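Local coordinates for protein L-lysine 6-monooxygenase involved in desferrioxamine biosynthesis (Erwinia amylovora CFBP1430, PDB 5O8P) that probably catalyses the FAD- and NADPH-dependent N-hydroxylation of cadaverine, a step in the biosynthesis of the siderophore desferrioxamine, at residues P18-L23 against G35-Q40; T72-L77 against A111-N116; Q378-N383 against S404-E409. All blocks are in the same frame, centred on the assembly; numbering follows the deposited sequence.

Interaction 1 of 3, residues P18-L23 against G35-Q40; sequences PFNLGL and GVFLDQ. With FAD (flavin-adenine dinucleotide), chain C.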
loop_
_atom_site.group_PDB
_atom_site.type_symbol
_atom_site.label_atom_id
_atom_site.label_comp_id
_atom_site.label_asym_id
_atom_site.label_seq_id
_atom_site.Cartn_x
_atom_site.Cartn_y
_atom_site.Cartn_z
ATOM N N PRO B 18 -5.691 -10.764 28.868
ATOM C CA PRO B 18 -6.601 -10.864 27.721
ATOM C C PRO B 18 -7.040 -12.286 27.414
ATOM O O PRO B 18 -8.161 -12.474 26.921
ATOM C CB PRO B 18 -5.789 -10.291 26.556
ATOM C CG PRO B 18 -4.625 -9.589 27.177
ATOM C CD PRO B 18 -4.358 -10.281 28.472
ATOM N N PHE B 19 -6.195 -13.266 27.727
ATOM C CA PHE B 19 -6.580 -14.669 27.541
ATOM C C PHE B 19 -7.717 -15.141 28.466
ATOM O O PHE B 19 -8.739 -15.606 27.968
ATOM C CB PHE B 19 -5.359 -15.595 27.642
ATOM C CG PHE B 19 -4.297 -15.286 26.640
ATOM C CD1 PHE B 19 -4.619 -15.052 25.292
ATOM C CD2 PHE B 19 -2.976 -15.252 27.005
ATOM C CE1 PHE B 19 -3.651 -14.762 24.362
ATOM C CE2 PHE B 19 -1.997 -14.970 26.058
ATOM C CZ PHE B 19 -2.345 -14.708 24.753
ATOM N N ASN B 20 -7.567 -15.011 29.784
ATOM C CA ASN B 20 -8.665 -15.383 30.699
ATOM C C ASN B 20 -9.854 -14.447 30.611
ATOM O O ASN B 20 -10.967 -14.874 30.871
ATOM C CB ASN B 20 -8.216 -15.501 32.154
ATOM C CG ASN B 20 -7.718 -16.891 32.521
ATOM O OD1 ASN B 20 -7.778 -17.809 31.726
ATOM N ND2 ASN B 20 -7.216 -17.043 33.735
ATOM N N LEU B 21 -9.643 -13.189 30.236
ATOM C CA LEU B 21 -10.766 -12.281 29.982
ATOM C C LEU B 21 -11.566 -12.796 28.790
ATOM O O LEU B 21 -12.793 -12.695 28.761
ATOM C CB LEU B 21 -10.281 -10.852 29.725
ATOM C CG LEU B 21 -11.374 -9.802 29.494
ATOM C CD1 LEU B 21 -12.291 -9.699 30.705
ATOM C CD2 LEU B 21 -10.788 -8.427 29.160
ATOM N N GLY B 22 -10.864 -13.346 27.800
ATOM C CA GLY B 22 -11.503 -14.027 26.677
ATOM C C GLY B 22 -12.323 -15.199 27.146
ATOM O O GLY B 22 -13.529 -15.247 26.901
ATOM N N LEU B 23 -11.681 -16.127 27.852
ATOM C CA LEU B 23 -12.388 -17.288 28.422
ATOM C C LEU B 23 -13.638 -16.865 29.187
ATOM O O LEU B 23 -14.682 -17.518 29.094
ATOM C CB LEU B 23 -11.474 -18.097 29.348
ATOM C CG LEU B 23 -11.990 -19.449 29.850
ATOM C CD1 LEU B 23 -12.554 -20.290 28.730
ATOM C CD2 LEU B 23 -10.874 -20.198 30.557
ATOM N N GLY B 35 -18.378 -20.615 36.533
ATOM C CA GLY B 35 -16.962 -20.295 36.553
ATOM C C GLY B 35 -16.737 -18.916 37.145
ATOM O O GLY B 35 -17.616 -18.062 37.122
ATOM N N VAL B 36 -15.558 -18.722 37.700
ATOM C CA VAL B 36 -15.201 -17.453 38.284
ATOM C C VAL B 36 -13.718 -17.182 38.026
ATOM O O VAL B 36 -12.914 -18.117 37.891
ATOM C CB VAL B 36 -15.546 -17.437 39.790
ATOM C CG1 VAL B 36 -14.587 -18.295 40.593
ATOM C CG2 VAL B 36 -15.591 -16.026 40.343
ATOM N N PHE B 37 -13.379 -15.899 37.952
ATOM C CA PHE B 37 -12.048 -15.470 37.604
ATOM C C PHE B 37 -11.513 -14.525 38.656
ATOM O O PHE B 37 -12.167 -13.549 38.993
ATOM C CB PHE B 37 -12.086 -14.760 36.258
ATOM C CG PHE B 37 -12.411 -15.666 35.115
ATOM C CD1 PHE B 37 -11.403 -16.336 34.434
ATOM C CD2 PHE B 37 -13.735 -15.890 34.743
ATOM C CE1 PHE B 37 -11.705 -17.182 33.385
ATOM C CE2 PHE B 37 -14.046 -16.750 33.700
ATOM C CZ PHE B 37 -13.029 -17.376 33.013
ATOM N N LEU B 38 -10.304 -14.804 39.134
ATOM C CA LEU B 38 -9.668 -14.074 40.226
ATOM C C LEU B 38 -8.437 -13.335 39.726
ATOM O O LEU B 38 -7.581 -13.953 39.125
ATOM C CB LEU B 38 -9.215 -15.074 41.293
ATOM C CG LEU B 38 -10.211 -15.672 42.285
ATOM C CD1 LEU B 38 -11.637 -15.718 41.774
ATOM C CD2 LEU B 38 -9.734 -17.046 42.738
ATOM N N ASP B 39 -8.326 -12.038 40.005
ATOM C CA ASP B 39 -7.121 -11.255 39.673
ATOM C C ASP B 39 -6.772 -10.306 40.828
ATOM O O ASP B 39 -7.666 -9.809 41.507
ATOM C CB ASP B 39 -7.353 -10.459 38.385
ATOM C CG ASP B 39 -6.070 -9.849 37.813
ATOM O OD1 ASP B 39 -5.381 -10.531 37.029
ATOM O OD2 ASP B 39 -5.750 -8.689 38.140
ATOM N N GLN B 40 -5.478 -10.058 41.036
ATOM C CA GLN B 40 -5.013 -9.265 42.175
ATOM C C GLN B 40 -5.104 -7.747 41.983
ATOM O O GLN B 40 -5.178 -7.001 42.964
ATOM C CB GLN B 40 -3.602 -9.673 42.578
ATOM C CG GLN B 40 -2.498 -9.249 41.650
ATOM C CD GLN B 40 -1.215 -9.996 41.946
ATOM O OE1 GLN B 40 -0.761 -10.104 43.103
ATOM N NE2 GLN B 40 -0.624 -10.523 40.903
HETATM P PA FAD C . -1.322 -10.638 31.540
HETATM O O1A FAD C . -1.490 -9.147 31.309
HETATM O O2A FAD C . 0.023 -11.171 31.972
HETATM O O5B FAD C . -2.447 -11.029 32.631
HETATM C C5B FAD C . -2.132 -11.653 33.871
HETATM C C4B FAD C . -2.983 -11.143 35.029
HETATM O O4B FAD C . -2.928 -12.089 36.108
HETATM C C3B FAD C . -2.475 -9.820 35.592
HETATM O O3B FAD C . -3.586 -8.926 35.745
HETATM C C2B FAD C . -1.800 -10.196 36.910
HETATM O O2B FAD C . -1.872 -9.182 37.917
HETATM C C1B FAD C . -2.587 -11.422 37.332
HETATM N N9A FAD C . -1.929 -12.318 38.322
HETATM C C8A FAD C . -0.692 -12.855 38.290
HETATM N N7A FAD C . -0.480 -13.625 39.394
HETATM C C5A FAD C . -1.598 -13.586 40.149
HETATM C C6A FAD C . -2.068 -14.161 41.440
HETATM N N6A FAD C . -1.270 -14.968 42.180
HETATM N N1A FAD C . -3.326 -13.856 41.856
HETATM C C2A FAD C . -4.143 -13.053 41.142
HETATM N N3A FAD C . -3.777 -12.495 39.972
HETATM C C4A FAD C . -2.548 -12.721 39.433
HETATM N N1 FAD C . 0.140 -10.137 21.396
HETATM C C2 FAD C . -0.635 -10.012 20.287
HETATM O O2 FAD C . -1.126 -11.051 19.791
HETATM N N3 FAD C . -0.894 -8.814 19.717
HETATM C C4 FAD C . -0.393 -7.667 20.211
HETATM O O4 FAD C . -0.641 -6.576 19.664
HETATM C C4X FAD C . 0.465 -7.719 21.422
HETATM N N5 FAD C . 0.996 -6.604 21.969
HETATM C C5X FAD C . 1.777 -6.686 23.072
HETATM C C6 FAD C . 2.299 -5.503 23.591
HETATM C C7 FAD C . 3.109 -5.508 24.724
HETATM C C7M FAD C . 3.666 -4.214 25.265
HETATM C C8 FAD C . 3.418 -6.808 25.388
HETATM C C8M FAD C . 4.291 -6.841 26.613
HETATM C C9 FAD C . 2.903 -7.999 24.874
HETATM C C9A FAD C . 2.082 -8.009 23.731
HETATM N N10 FAD C . 1.524 -9.207 23.168
HETATM C C10 FAD C . 0.715 -9.068 22.005
HETATM C "C1'" FAD C . 1.742 -10.568 23.729
HETATM C "C2'" FAD C . 0.610 -11.006 24.688
HETATM O "O2'" FAD C . -0.680 -10.727 24.106
HETATM C "C3'" FAD C . 0.694 -10.363 26.085
HETATM O "O3'" FAD C . 1.928 -10.719 26.728
HETATM C "C4'" FAD C . -0.467 -10.757 27.008
HETATM O "O4'" FAD C . -0.669 -9.730 27.986
HETATM C "C5'" FAD C . -0.227 -12.080 27.731
HETATM O "O5'" FAD C . -1.486 -12.633 28.120
HETATM P P FAD C . -1.814 -12.904 29.664
HETATM O O1P FAD C . -3.236 -13.418 29.756
HETATM O O2P FAD C . -0.671 -13.762 30.130
HETATM O O3P FAD C . -1.768 -11.349 30.145
#
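Asn-20 and Leu-23 both meet the ring of Phe-37, the first obliquely and the second at the ring edge, while the start of the helix and the residues just past the strand reach the FAD. Pro-18 opens the helix at the cofactor: its CD lies 3.3 Å from O3P, the oxygen bridging the two phosphates. Phe-19 turns toward the same pyrophosphate, with its ring carbon CE2 3.2 Å from the FAD atom O5'; Arg-402 makes a cation-pi contact with this ring. One residue on, Asn-20 points at the strand. Its backbone O is 3.5 Å from Phe-37 CE1 and its CB meets CD1, the amide plane standing 63° from the ring plane. The ND2 of Asn-20 is engaged elsewhere, on the carbonyl of Gly-15.

The contact packs the helix of a Rossmann-type beta-alpha-beta unit on its second strand: strand 8-14 leads through a glycine-rich turn into helix 18-27 and on to the parallel strand 35-38. Such a fold presents the start of the helix to a dinucleotide's phosphates and the end of the second strand to its adenosine. Here Asp-39, just past that strand, has OD1 2.7 Å from the ribose hydroxyl O3B; the same oxygen accepts a hydrogen bond from the backbone N of Ile-16. Gln-40 follows, its amide nitrogen NE2 coming 3.3 Å from the adenine carbon C4A.

Three residues after Asn-20, on the same side of the helix, Leu-23 completes the contact. Having CG anti to its own N (chi1 -171°) brings that branch point to the rim of the Phe-37 ring, in its plane, 3.9 Å from CZ.

Interaction 2 of 3, residues T72-L77 against A111-N116; sequences TSPYSL and AERLGN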
loop_
_atom_site.group_PDB
_atom_site.type_symbol
_atom_site.label_atom_id
_atom_site.label_comp_id
_atom_site.label_asym_id
_atom_site.label_seq_id
_atom_site.Cartn_x
_atom_site.Cartn_y
_atom_site.Cartn_z
ATOM N N THR B 72 -21.147 -13.621 17.028
ATOM C CA THR B 72 -22.407 -13.095 17.569
ATOM C C THR B 72 -22.319 -12.657 19.039
ATOM O O THR B 72 -23.275 -12.046 19.536
ATOM C CB THR B 72 -23.579 -14.108 17.477
ATOM O OG1 THR B 72 -23.421 -15.137 18.464
ATOM C CG2 THR B 72 -23.691 -14.711 16.087
ATOM N N SER B 73 -21.210 -12.969 19.733
ATOM C CA SER B 73 -21.059 -12.588 21.138
ATOM C C SER B 73 -21.143 -11.087 21.294
ATOM O O SER B 73 -20.582 -10.338 20.471
ATOM C CB SER B 73 -19.730 -13.046 21.736
ATOM O OG SER B 73 -19.521 -12.440 23.021
ATOM N N PRO B 74 -21.844 -10.636 22.350
ATOM C CA PRO B 74 -21.910 -9.207 22.622
ATOM C C PRO B 74 -20.583 -8.612 23.118
ATOM O O PRO B 74 -20.444 -7.390 23.098
ATOM C CB PRO B 74 -23.025 -9.091 23.655
ATOM C CG PRO B 74 -23.086 -10.421 24.303
ATOM C CD PRO B 74 -22.626 -11.428 23.315
ATOM N N TYR B 75 -19.606 -9.447 23.486
ATOM C CA TYR B 75 -18.266 -8.948 23.845
ATOM C C TYR B 75 -17.338 -8.686 22.664
ATOM O O TYR B 75 -16.150 -8.430 22.858
ATOM C CB TYR B 75 -17.598 -9.898 24.850
ATOM C CG TYR B 75 -18.384 -9.943 26.116
ATOM C CD1 TYR B 75 -18.273 -8.925 27.035
ATOM C CD2 TYR B 75 -19.300 -10.945 26.358
ATOM C CE1 TYR B 75 -19.016 -8.925 28.197
ATOM C CE2 TYR B 75 -20.048 -10.959 27.517
ATOM C CZ TYR B 75 -19.904 -9.941 28.426
ATOM O OH TYR B 75 -20.637 -9.933 29.570
ATOM N N SER B 76 -17.861 -8.722 21.444
ATOM C CA SER B 76 -17.031 -8.475 20.258
ATOM C C SER B 76 -16.574 -7.032 20.221
ATOM O O SER B 76 -17.231 -6.144 20.761
ATOM C CB SER B 76 -17.796 -8.798 18.969
ATOM O OG SER B 76 -18.714 -7.765 18.658
ATOM N N LEU B 77 -15.443 -6.809 19.567
ATOM C CA LEU B 77 -14.920 -5.461 19.318
ATOM C C LEU B 77 -15.900 -4.627 18.483
ATOM O O LEU B 77 -16.067 -3.441 18.739
ATOM C CB LEU B 77 -13.546 -5.553 18.649
ATOM C CG LEU B 77 -12.730 -4.314 18.307
ATOM C CD1 LEU B 77 -13.157 -3.673 16.991
ATOM C CD2 LEU B 77 -12.762 -3.326 19.454
ATOM N N ALA B 111 -14.685 -6.171 30.665
ATOM C CA ALA B 111 -14.491 -6.563 32.062
ATOM C C ALA B 111 -15.575 -5.979 32.970
ATOM O O ALA B 111 -16.043 -6.645 33.874
ATOM C CB ALA B 111 -13.115 -6.145 32.548
ATOM N N GLU B 112 -15.968 -4.741 32.704
ATOM C CA GLU B 112 -17.050 -4.083 33.437
ATOM C C GLU B 112 -18.398 -4.811 33.210
ATOM O O GLU B 112 -19.108 -5.105 34.164
ATOM C CB GLU B 112 -17.122 -2.590 33.045
ATOM C CG GLU B 112 -17.588 -1.636 34.138
ATOM C CD GLU B 112 -19.083 -1.738 34.461
ATOM O OE1 GLU B 112 -19.891 -2.066 33.552
ATOM O OE2 GLU B 112 -19.452 -1.482 35.637
ATOM N N ARG B 113 -18.721 -5.135 31.958
ATOM C CA ARG B 113 -20.004 -5.790 31.606
ATOM C C ARG B 113 -20.158 -7.183 32.228
ATOM O O ARG B 113 -21.268 -7.623 32.510
ATOM C CB ARG B 113 -20.157 -5.911 30.080
ATOM C CG ARG B 113 -21.435 -5.326 29.494
ATOM C CD ARG B 113 -21.583 -5.671 28.009
ATOM N NE ARG B 113 -22.156 -7.017 27.883
ATOM C CZ ARG B 113 -23.237 -7.369 27.173
ATOM N NH1 ARG B 113 -23.914 -6.480 26.427
ATOM N NH2 ARG B 113 -23.647 -8.648 27.216
ATOM N N LEU B 114 -19.044 -7.885 32.413
ATOM C CA LEU B 114 -19.073 -9.256 32.902
ATOM C C LEU B 114 -19.451 -9.346 34.372
ATOM O O LEU B 114 -19.218 -8.423 35.156
ATOM C CB LEU B 114 -17.711 -9.938 32.710
ATOM C CG LEU B 114 -17.320 -10.320 31.279
ATOM C CD1 LEU B 114 -15.805 -10.496 31.159
ATOM C CD2 LEU B 114 -18.030 -11.588 30.867
ATOM N N GLY B 115 -20.033 -10.492 34.720
ATOM C CA GLY B 115 -20.349 -10.839 36.094
ATOM C C GLY B 115 -19.370 -11.797 36.762
ATOM O O GLY B 115 -19.285 -11.832 37.983
ATOM N N ASN B 116 -18.627 -12.570 35.977
ATOM C CA ASN B 116 -17.812 -13.670 36.524
ATOM C C ASN B 116 -16.395 -13.286 36.947
ATOM O O ASN B 116 -15.588 -14.173 37.223
ATOM C CB ASN B 116 -17.785 -14.867 35.563
ATOM C CG ASN B 116 -17.436 -14.490 34.138
ATOM O OD1 ASN B 116 -17.113 -13.335 33.846
ATOM N ND2 ASN B 116 -17.524 -15.472 33.224
#
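Tyr-75 is gripped between Leu-114 and Arg-113, one partner buried and the other at the solvent edge. On the buried side, Leu-114 CD2 comes up to the hydroxyl end of the ring, 3.5 Å from Tyr-75 CZ, the two side chains passing at a slant. The same leucine packs on Leu-21 and Cys-25 of helix 18-27. The phenol oxygen is hydrogen-bonded to Glu-28 OE1; the other carboxylate oxygen of Glu-28 takes the backbone N of Gly-115, so one acid ties the tyrosine to the chain just past the end of helix 100-113.

Tyr-75 sits in a compact turn. Ser-73 to Ser-76 form a type I beta turn, and within it Ser-73 OG accepts from Tyr-75 N at 3.0 Å, an ST turn. Ser-76 is the N-cap of helix 77-83, its OG bonded to Asn-79 N. Contact 72-77 with 111-116 thus joins the lead-in of one helix to the C-terminal end of another.

Toward solvent the packing is looser and is carried by Arg-113, an exposed residue. Its chain bends at chi3 (83°), which sets the guanidinium over Pro-74 and beside the Tyr-75 ring. There CZ sits 4.8 Å from the centroid of the Tyr-75 ring, an off-centre cation-pi contact with the two planes almost perpendicular, 81° apart. The tyrosine hydroxyl lies at the guanidinium's edge, 3.7 Å from Arg-113 NE. Over one guanidinium face lies Pro-74, whose CB is 3.9 Å from Arg-113 CZ. The proline remains partly exposed and also packs on Thr-72 of the second subunit.

Interaction 3 of 3, residues Q378-N383 against S404-E409; sequences QVFVQN and SVLLRE. With FAD (flavin-adenine dinucleotide), chain C.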
loop_
_atom_site.group_PDB
_atom_site.type_symbol
_atom_site.label_atom_id
_atom_site.label_comp_id
_atom_site.label_asym_id
_atom_site.label_seq_id
_atom_site.Cartn_x
_atom_site.Cartn_y
_atom_site.Cartn_z
ATOM N N GLN B 378 -7.683 -31.316 34.578
ATOM C CA GLN B 378 -8.261 -30.393 35.557
ATOM C C GLN B 378 -7.502 -29.064 35.757
ATOM O O GLN B 378 -8.123 -28.053 36.062
ATOM C CB GLN B 378 -8.399 -31.103 36.898
ATOM C CG GLN B 378 -9.304 -32.318 36.875
ATOM C CD GLN B 378 -9.386 -32.987 38.223
ATOM O OE1 GLN B 378 -8.375 -33.177 38.906
ATOM N NE2 GLN B 378 -10.593 -33.345 38.620
ATOM N N VAL B 379 -6.183 -29.065 35.606
ATOM C CA VAL B 379 -5.382 -27.866 35.754
ATOM C C VAL B 379 -4.893 -27.504 34.366
ATOM O O VAL B 379 -4.099 -28.242 33.793
ATOM C CB VAL B 379 -4.177 -28.112 36.678
ATOM C CG1 VAL B 379 -3.391 -26.824 36.892
ATOM C CG2 VAL B 379 -4.647 -28.663 37.994
ATOM N N PHE B 380 -5.381 -26.381 33.841
ATOM C CA PHE B 380 -5.021 -25.907 32.502
ATOM C C PHE B 380 -4.175 -24.651 32.560
ATOM O O PHE B 380 -4.171 -23.952 33.563
ATOM C CB PHE B 380 -6.284 -25.629 31.696
ATOM C CG PHE B 380 -7.123 -26.842 31.481
ATOM C CD1 PHE B 380 -6.839 -27.714 30.449
ATOM C CD2 PHE B 380 -8.179 -27.130 32.329
ATOM C CE1 PHE B 380 -7.607 -28.842 30.242
ATOM C CE2 PHE B 380 -8.953 -28.251 32.140
ATOM C CZ PHE B 380 -8.661 -29.111 31.098
ATOM N N VAL B 381 -3.488 -24.344 31.467
ATOM C CA VAL B 381 -2.685 -23.125 31.408
ATOM C C VAL B 381 -2.973 -22.344 30.126
ATOM O O VAL B 381 -3.258 -22.945 29.110
ATOM C CB VAL B 381 -1.171 -23.419 31.555
ATOM C CG1 VAL B 381 -0.844 -24.041 32.919
ATOM C CG2 VAL B 381 -0.624 -24.286 30.414
ATOM N N GLN B 382 -2.919 -21.017 30.216
ATOM C CA GLN B 382 -3.040 -20.101 29.080
ATOM C C GLN B 382 -1.692 -19.400 29.008
ATOM O O GLN B 382 -1.309 -18.741 29.968
ATOM C CB GLN B 382 -4.105 -19.038 29.346
ATOM C CG GLN B 382 -5.484 -19.581 29.653
ATOM C CD GLN B 382 -6.502 -19.244 28.596
ATOM O OE1 GLN B 382 -6.297 -19.513 27.421
ATOM N NE2 GLN B 382 -7.618 -18.638 29.012
ATOM N N ASN B 383 -0.982 -19.515 27.882
ATOM C CA ASN B 383 0.281 -18.798 27.687
ATOM C C ASN B 383 1.407 -19.218 28.667
ATOM O O ASN B 383 2.143 -18.364 29.163
ATOM C CB ASN B 383 0.012 -17.275 27.771
ATOM C CG ASN B 383 1.127 -16.402 27.171
ATOM O OD1 ASN B 383 1.738 -16.714 26.137
ATOM N ND2 ASN B 383 1.370 -15.264 27.827
ATOM N N SER B 404 -11.643 -22.176 23.302
ATOM C CA SER B 404 -12.639 -23.120 22.797
ATOM C C SER B 404 -12.350 -24.577 23.134
ATOM O O SER B 404 -13.311 -25.342 23.317
ATOM C CB SER B 404 -12.826 -22.965 21.291
ATOM O OG SER B 404 -13.451 -21.734 21.012
ATOM N N VAL B 405 -11.068 -24.962 23.210
ATOM C CA VAL B 405 -10.724 -26.360 23.576
ATOM C C VAL B 405 -10.745 -26.518 25.098
ATOM O O VAL B 405 -11.019 -27.606 25.609
ATOM C CB VAL B 405 -9.396 -26.930 22.935
ATOM C CG1 VAL B 405 -9.007 -26.215 21.639
ATOM C CG2 VAL B 405 -8.220 -26.939 23.895
ATOM N N LEU B 406 -10.434 -25.441 25.817
ATOM C CA LEU B 406 -10.579 -25.445 27.257
ATOM C C LEU B 406 -12.031 -25.659 27.597
ATOM O O LEU B 406 -12.343 -26.526 28.414
ATOM C CB LEU B 406 -10.089 -24.139 27.876
ATOM C CG LEU B 406 -8.592 -23.866 27.857
ATOM C CD1 LEU B 406 -8.344 -22.512 28.505
ATOM C CD2 LEU B 406 -7.817 -24.968 28.541
ATOM N N LEU B 407 -12.922 -24.901 26.961
ATOM C CA LEU B 407 -14.354 -25.069 27.225
ATOM C C LEU B 407 -14.849 -26.459 26.865
ATOM O O LEU B 407 -15.719 -26.984 27.535
ATOM C CB LEU B 407 -15.192 -23.972 26.552
ATOM C CG LEU B 407 -15.104 -22.637 27.302
ATOM C CD1 LEU B 407 -15.773 -21.509 26.547
ATOM C CD2 LEU B 407 -15.708 -22.752 28.697
ATOM N N ARG B 408 -14.279 -27.074 25.837
ATOM C CA ARG B 408 -14.637 -28.453 25.466
ATOM C C ARG B 408 -14.229 -29.468 26.545
ATOM O O ARG B 408 -14.957 -30.425 26.814
ATOM C CB ARG B 408 -14.021 -28.828 24.113
ATOM C CG ARG B 408 -14.573 -30.103 23.498
ATOM C CD ARG B 408 -14.035 -30.269 22.083
ATOM N NE ARG B 408 -12.589 -30.529 22.109
ATOM C CZ ARG B 408 -11.716 -30.258 21.131
ATOM N NH1 ARG B 408 -12.102 -29.660 20.002
ATOM N NH2 ARG B 408 -10.430 -30.557 21.315
ATOM N N GLU B 409 -13.076 -29.263 27.161
ATOM C CA GLU B 409 -12.631 -30.147 28.236
ATOM C C GLU B 409 -13.427 -29.921 29.520
ATOM O O GLU B 409 -13.900 -30.871 30.143
ATOM C CB GLU B 409 -11.150 -29.954 28.506
ATOM C CG GLU B 409 -10.233 -30.538 27.442
ATOM C CD GLU B 409 -10.262 -32.057 27.364
ATOM O OE1 GLU B 409 -10.692 -32.723 28.345
ATOM O OE2 GLU B 409 -9.856 -32.572 26.306
HETATM P PA FAD C . -1.322 -10.638 31.540
HETATM O O1A FAD C . -1.490 -9.147 31.309
HETATM O O2A FAD C . 0.023 -11.171 31.972
HETATM O O5B FAD C . -2.447 -11.029 32.631
HETATM C C5B FAD C . -2.132 -11.653 33.871
HETATM C C4B FAD C . -2.983 -11.143 35.029
HETATM O O4B FAD C . -2.928 -12.089 36.108
HETATM C C3B FAD C . -2.475 -9.820 35.592
HETATM O O3B FAD C . -3.586 -8.926 35.745
HETATM C C2B FAD C . -1.800 -10.196 36.910
HETATM O O2B FAD C . -1.872 -9.182 37.917
HETATM C C1B FAD C . -2.587 -11.422 37.332
HETATM N N9A FAD C . -1.929 -12.318 38.322
HETATM C C8A FAD C . -0.692 -12.855 38.290
HETATM N N7A FAD C . -0.480 -13.625 39.394
HETATM C C5A FAD C . -1.598 -13.586 40.149
HETATM C C6A FAD C . -2.068 -14.161 41.440
HETATM N N6A FAD C . -1.270 -14.968 42.180
HETATM N N1A FAD C . -3.326 -13.856 41.856
HETATM C C2A FAD C . -4.143 -13.053 41.142
HETATM N N3A FAD C . -3.777 -12.495 39.972
HETATM C C4A FAD C . -2.548 -12.721 39.433
HETATM N N1 FAD C . 0.140 -10.137 21.396
HETATM C C2 FAD C . -0.635 -10.012 20.287
HETATM O O2 FAD C . -1.126 -11.051 19.791
HETATM N N3 FAD C . -0.894 -8.814 19.717
HETATM C C4 FAD C . -0.393 -7.667 20.211
HETATM O O4 FAD C . -0.641 -6.576 19.664
HETATM C C4X FAD C . 0.465 -7.719 21.422
HETATM N N5 FAD C . 0.996 -6.604 21.969
HETATM C C5X FAD C . 1.777 -6.686 23.072
HETATM C C6 FAD C . 2.299 -5.503 23.591
HETATM C C7 FAD C . 3.109 -5.508 24.724
HETATM C C7M FAD C . 3.666 -4.214 25.265
HETATM C C8 FAD C . 3.418 -6.808 25.388
HETATM C C8M FAD C . 4.291 -6.841 26.613
HETATM C C9 FAD C . 2.903 -7.999 24.874
HETATM C C9A FAD C . 2.082 -8.009 23.731
HETATM N N10 FAD C . 1.524 -9.207 23.168
HETATM C C10 FAD C . 0.715 -9.068 22.005
HETATM C "C1'" FAD C . 1.742 -10.568 23.729
HETATM C "C2'" FAD C . 0.610 -11.006 24.688
HETATM O "O2'" FAD C . -0.680 -10.727 24.106
HETATM C "C3'" FAD C . 0.694 -10.363 26.085
HETATM O "O3'" FAD C . 1.928 -10.719 26.728
HETATM C "C4'" FAD C . -0.467 -10.757 27.008
HETATM O "O4'" FAD C . -0.669 -9.730 27.986
HETATM C "C5'" FAD C . -0.227 -12.080 27.731
HETATM O "O5'" FAD C . -1.486 -12.633 28.120
HETATM P P FAD C . -1.814 -12.904 29.664
HETATM O O1P FAD C . -3.236 -13.418 29.756
HETATM O O2P FAD C . -0.671 -13.762 30.130
HETATM O O3P FAD C . -1.768 -11.349 30.145
#
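Leu-406 splits its two methyls between Phe-380 and Gln-382. Its CD2 goes to the root of the aromatic ring, 3.5 Å from Phe-380 CD1. The other methyl, Leu-406 CD1, lies against the glutamine amide, 3.8 Å from Gln-382 CD. The phenylalanine and leucine side chains run past each other in opposite senses, each growing out of its own backbone toward the other's. At the far end of the ring, Phe-380 CZ meets Glu-409 CB at 3.7 Å. The acid therefore contributes its aliphatic stem, and its chain folds at chi2 beyond that point.

Leu-406 and Glu-409, three residues apart, lie on the same side of helix 399-410, the side facing strand 379-381. That strand pairs in parallel with strand 155-157 in the mixed sheet of the FAD-binding domain, so a C-terminal part of the chain comes back to complete the domain begun at the N-terminus. Leu-406 also touches Val-156 on the neighbouring strand.

Farther out, the buried amide of Gln-382 is held at both its polar atoms: NE2 gives to Asn-20 OD1 and Asn-403 OD1, while OE1 accepts from Arg-402 NE. A bend at chi2 (-114°) sets the amide among these partners, and three bonds should fix its rotation. Next along the chain, Asn-383, two residues past the strand, has left-handed backbone angles. Its side chain reaches the cofactor, where ND2 makes a weak hydrogen bond of 3.4 Å to the phosphate oxygen O2P of FAD.

How the interactions relate
Interaction 1 lies between the other two, its centre about 12 Å from the centre of each. It meets interaction 2 beside the sheet, where Phe-37 N probably hydrogen-bonds to Asn-116 O, just before strand 117-118, at 2.9 Å, and through apolar packing of Leu-21 CD1 on Leu-114 CD1. Toward interaction 3 the helix side is joined by a polar pair, Asn-20 OD1 with Gln-382 NE2 at 2.8 Å, and by Leu-23 packing on Leu-407. Interactions 1 and 3 both touch the FAD, with Phe-19 and Asn-383 adjoining at its pyrophosphate. Interaction 2 stays back: the Leu-114 side chain is about 13 Å from the cofactor, and the nearest atoms of interactions 2 and 3 are about 9 Å apart.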